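Mandelate racemase/muconate lactonizing enzyme (Jannaschia sp., PDB 4J3Z) probably catalyses an isomerisation or related reaction as a member of the mandelate racemase and muconate lactonizing branch of the enolase superfamily, its exact substrate being uncertain. Local coordinates at residues V322-G325 / V326-P329; H138-N141 / A142-S146. One frame throughout, in Å; residues are numbered along the deposited sequence.

How the contacts relate
Both contacts are local turns of the chain, and together they illustrate how helix ends are finished by side chains as well as by the backbone. Contact 2 comes first in sequence, in the connection between strand 125-131 and helix 147-159; contact 1 follows much later, near the end of helix 315-327. Their centres lie 35 Å apart, on opposite sides of the chain's centre, with nearest atoms about 23 Å from each other, so neither touches the other. The main mixed sheet relates them indirectly: strand 334-336, after contact 1, pairs in parallel with strand 125-131, before contact 2. Contact 1 is buried and contact 2 lies at the surface, so the two settle separate parts of the fold.

Contact 1 of 2, residues V322-G325 / V326-P329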
loop_
_atom_site.group_PDB
_atom_site.type_symbol
_atom_site.label_atom_id
_atom_site.label_comp_id
_atom_site.label_asym_id
_atom_site.label_seq_id
_atom_site.Cartn_x
_atom_site.Cartn_y
_atom_site.Cartn_z
ATOM N N VAL D 322 21.931 -8.346 -31.089
ATOM C CA VAL D 322 23.230 -8.868 -30.684
ATOM C C VAL D 322 24.078 -7.727 -30.158
ATOM O O VAL D 322 24.683 -7.849 -29.098
ATOM C CB VAL D 322 23.927 -9.653 -31.821
ATOM C CG1 VAL D 322 25.442 -9.700 -31.634
ATOM C CG2 VAL D 322 23.346 -11.052 -31.918
ATOM N N HIS D 323 24.063 -6.612 -30.882
ATOM C CA HIS D 323 24.825 -5.429 -30.516
ATOM C C HIS D 323 24.351 -4.786 -29.218
ATOM O O HIS D 323 25.171 -4.401 -28.387
ATOM C CB HIS D 323 24.794 -4.414 -31.653
ATOM C CG HIS D 323 25.723 -4.748 -32.774
ATOM N ND1 HIS D 323 27.030 -4.316 -32.806
ATOM C CD2 HIS D 323 25.537 -5.470 -33.902
ATOM C CE1 HIS D 323 27.609 -4.754 -33.909
ATOM N NE2 HIS D 323 26.725 -5.455 -34.593
ATOM N N LEU D 324 23.037 -4.651 -29.048
ATOM C CA LEU D 324 22.487 -4.197 -27.772
ATOM C C LEU D 324 22.855 -5.173 -26.660
ATOM O O LEU D 324 23.116 -4.765 -25.524
ATOM C CB LEU D 324 20.970 -4.020 -27.859
ATOM C CG LEU D 324 20.139 -3.892 -26.577
ATOM C CD1 LEU D 324 20.559 -2.698 -25.744
ATOM C CD2 LEU D 324 18.651 -3.821 -26.895
ATOM N N GLY D 325 22.875 -6.460 -26.998
ATOM C CA GLY D 325 23.201 -7.517 -26.042
ATOM C C GLY D 325 24.644 -7.465 -25.583
ATOM O O GLY D 325 24.954 -7.825 -24.448
ATOM N N VAL D 326 25.530 -7.013 -26.468
ATOM C CA VAL D 326 26.951 -6.917 -26.147
ATOM C C VAL D 326 27.180 -5.911 -25.026
ATOM O O VAL D 326 28.061 -6.093 -24.176
ATOM C CB VAL D 326 27.786 -6.519 -27.377
ATOM C CG1 VAL D 326 29.243 -6.295 -26.992
ATOM C CG2 VAL D 326 27.686 -7.586 -28.453
ATOM N N SER D 327 26.347 -4.871 -25.032
ATOM C CA SER D 327 26.543 -3.670 -24.242
ATOM C C SER D 327 25.906 -3.666 -22.846
ATOM O O SER D 327 26.219 -2.778 -22.035
ATOM C CB SER D 327 26.034 -2.475 -25.041
ATOM O OG SER D 327 24.709 -2.704 -25.490
ATOM N N CYS D 328 25.030 -4.637 -22.564
ATOM C CA CYS D 328 24.262 -4.657 -21.307
ATOM C C CYS D 328 24.818 -5.643 -20.270
ATOM O O CYS D 328 24.908 -6.850 -20.543
ATOM C CB CYS D 328 22.782 -4.972 -21.560
ATOM S SG CYS D 328 21.876 -3.859 -22.672
ATOM N N PRO D 329 25.199 -5.129 -19.078
ATOM C CA PRO D 329 25.613 -5.960 -17.938
ATOM C C PRO D 329 24.536 -6.928 -17.474
ATOM O O PRO D 329 24.854 -7.987 -16.910
ATOM C CB PRO D 329 25.899 -4.925 -16.841
ATOM C CG PRO D 329 26.339 -3.712 -17.605
ATOM C CD PRO D 329 25.484 -3.699 -18.846
#
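Ser-327 holds OG between its backbone N and its carbonyl carbon (chi1 52°), a rotation that turns the hydroxyl back along the helix onto the carbonyl of Leu-324. Leu-324 itself has CG anti to N (chi1 165°), from where CD1 swings forward to lie 3.5 Å from Cys-328 SG. The carbonyl of Leu-324 is thus the polar focus of the turn. Ser-327 OG donates to Leu-324 O at 2.6 Å, and the amide Ser-327 N donates to the same Leu-324 O at 3.3 Å; both arrive from one face of the carbonyl, above its plane and not on a lone pair. With an alanine here in place of Ser-327, Leu-324 O would probably lose the hydroxyl that reinforces the Ser-327 amide, and the hold on the chain where it leaves the helix would weaken.

One residue earlier the pattern is more regular. Val-326 N bonds to Val-322 O at 2.9 Å, with a second, weak bond to His-323 O, while Val-326 CG2 comes close to Val-322 O (3.1 Å). Outside the turn, Asn-123 binds the carbonyls of Gly-325 and Cys-328 through ND2 and also pairs with Val-326 by backbone, and Lys-294 and Ala-297 of helix 290-302 cover the side where Leu-324, Ser-327 and Cys-328 lie. The shift from an i to i+4 bond at Val-322 to an i to i+3 bond at Leu-324, backed by a serine hydroxyl, marks the tightening C-terminal turn of helix 315-327 in the enolase-type barrel domain.

Contact 2 of 2, residues H138-N141 / A142-S146; sequences HDTN and AFWTS
The rings of His-138 and Phe-143 cross obliquely, their planes at 47° and their centroids 5.3 Å apart. His-138 brings its ND1 side to the rim of the phenyl ring, near the plane of that ring, with ND1 3.6 Å from Phe-143 CE1. Phe-143 reaches this place because CG stands anti to N (chi1 -179°), which carries the ring back toward the histidine. Its far edge serves a second ring: Phe-143 CD2 sits 3.5 Å above the plane of the Trp-144 indole, displaced toward the rim. Phenylalanine therefore lies between imidazole and indole, one edge turned to each. The imidazole is fixed from outside, with ND1 accepting from Glu-135 N and NE2 bonded to Glu-152, while Met-149 of helix 147-159 touches both His-138 and Phe-143.

Asp-139 is the N-cap of the short helix 140-143. Its OD1 accepts from Asn-141 N at 3.1 Å, the N-H coming from above the carboxylate plane, and CG of Asp-139 rests 4.0 Å from Ala-142 CB. The backbone adds two weak bonds: Phe-143 N donates to Asp-139 O at 2.9 Å and, over a longer 3.5 Å, to Thr-140 O. At the other end Phe-143 to Ser-146 form a type I turn, after which Ser-146 OG caps Met-149 N. Two N-caps in close succession, an Asx turn at Asp-139 and a serine cap at Ser-146, thus frame the single helical turn that leads from strand 125-131 into helix 147-159 of the beta-alpha barrel.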
loop_
_atom_site.group_PDB
_atom_site.type_symbol
_atom_site.label_atom_id
_atom_site.label_comp_id
_atom_site.label_asym_id
_atom_site.label_seq_id
_atom_site.Cartn_x
_atom_site.Cartn_y
_atom_site.Cartn_z
ATOM N N HIS D 138 11.915 -36.329 -37.661
ATOM C CA HIS D 138 10.663 -36.160 -36.941
ATOM C C HIS D 138 9.514 -35.885 -37.901
ATOM O O HIS D 138 9.679 -35.152 -38.882
ATOM C CB HIS D 138 10.764 -35.008 -35.936
ATOM C CG HIS D 138 11.493 -35.352 -34.673
ATOM N ND1 HIS D 138 12.357 -34.476 -34.053
ATOM C CD2 HIS D 138 11.473 -36.466 -33.901
ATOM C CE1 HIS D 138 12.841 -35.035 -32.958
ATOM N NE2 HIS D 138 12.322 -36.243 -32.844
ATOM N N ASP D 139 8.358 -36.479 -37.612
ATOM C CA ASP D 139 7.099 -36.125 -38.276
ATOM C C ASP D 139 6.661 -34.717 -37.854
ATOM O O ASP D 139 6.499 -34.438 -36.656
ATOM C CB ASP D 139 6.006 -37.150 -37.928
ATOM C CG ASP D 139 4.661 -36.841 -38.584
ATOM O OD1 ASP D 139 4.476 -35.728 -39.129
ATOM O OD2 ASP D 139 3.774 -37.725 -38.551
ATOM N N THR D 140 6.455 -33.852 -38.848
ATOM C CA THR D 140 6.179 -32.422 -38.629
ATOM C C THR D 140 4.908 -32.156 -37.812
ATOM O O THR D 140 4.915 -31.334 -36.889
ATOM C CB THR D 140 6.104 -31.653 -39.967
ATOM O OG1 THR D 140 7.301 -31.883 -40.717
ATOM C CG2 THR D 140 5.955 -30.153 -39.731
ATOM N N ASN D 141 3.830 -32.856 -38.155
ATOM C CA ASN D 141 2.532 -32.665 -37.511
ATOM C C ASN D 141 2.536 -33.175 -36.071
ATOM O O ASN D 141 2.047 -32.493 -35.153
ATOM C CB ASN D 141 1.438 -33.368 -38.320
ATOM C CG ASN D 141 1.794 -33.488 -39.799
ATOM O OD1 ASN D 141 1.773 -32.499 -40.546
ATOM N ND2 ASN D 141 2.140 -34.704 -40.224
ATOM N N ALA D 142 3.104 -34.367 -35.885
ATOM C CA ALA D 142 3.212 -34.986 -34.575
ATOM C C ALA D 142 4.173 -34.235 -33.653
ATOM O O ALA D 142 4.007 -34.267 -32.442
ATOM C CB ALA D 142 3.633 -36.445 -34.706
ATOM N N PHE D 143 5.162 -33.552 -34.226
ATOM C CA PHE D 143 6.242 -32.953 -33.433
ATOM C C PHE D 143 5.731 -32.027 -32.336
ATOM O O PHE D 143 6.197 -32.098 -31.198
ATOM C CB PHE D 143 7.246 -32.203 -34.322
ATOM C CG PHE D 143 8.393 -31.594 -33.553
ATOM C CD1 PHE D 143 9.513 -32.356 -33.216
ATOM C CD2 PHE D 143 8.343 -30.264 -33.143
ATOM C CE1 PHE D 143 10.557 -31.797 -32.493
ATOM C CE2 PHE D 143 9.385 -29.702 -32.422
ATOM C CZ PHE D 143 10.495 -30.464 -32.100
ATOM N N TRP D 144 4.758 -31.185 -32.695
ATOM C CA TRP D 144 4.231 -30.118 -31.831
ATOM C C TRP D 144 3.539 -30.583 -30.560
ATOM O O TRP D 144 3.408 -29.804 -29.612
ATOM C CB TRP D 144 3.302 -29.201 -32.639
ATOM C CG TRP D 144 3.932 -28.813 -33.923
ATOM C CD1 TRP D 144 3.495 -29.121 -35.182
ATOM C CD2 TRP D 144 5.162 -28.097 -34.086
ATOM N NE1 TRP D 144 4.368 -28.626 -36.118
ATOM C CE2 TRP D 144 5.398 -27.989 -35.475
ATOM C CE3 TRP D 144 6.081 -27.528 -33.194
ATOM C CZ2 TRP D 144 6.513 -27.332 -35.994
ATOM C CZ3 TRP D 144 7.198 -26.878 -33.714
ATOM C CH2 TRP D 144 7.403 -26.788 -35.102
ATOM N N THR D 145 3.095 -31.840 -30.543
ATOM C CA THR D 145 2.468 -32.415 -29.351
ATOM C C THR D 145 3.269 -33.596 -28.818
ATOM O O THR D 145 2.731 -34.472 -28.136
ATOM C CB THR D 145 1.000 -32.839 -29.602
ATOM O OG1 THR D 145 0.949 -33.804 -30.661
ATOM C CG2 THR D 145 0.130 -31.627 -29.964
ATOM N N SER D 146 4.568 -33.603 -29.093
ATOM C CA SER D 146 5.406 -34.757 -28.754
ATOM C C SER D 146 6.538 -34.460 -27.760
ATOM O O SER D 146 7.566 -33.900 -28.135
ATOM C CB SER D 146 5.950 -35.414 -30.029
ATOM O OG SER D 146 6.722 -36.558 -29.712
#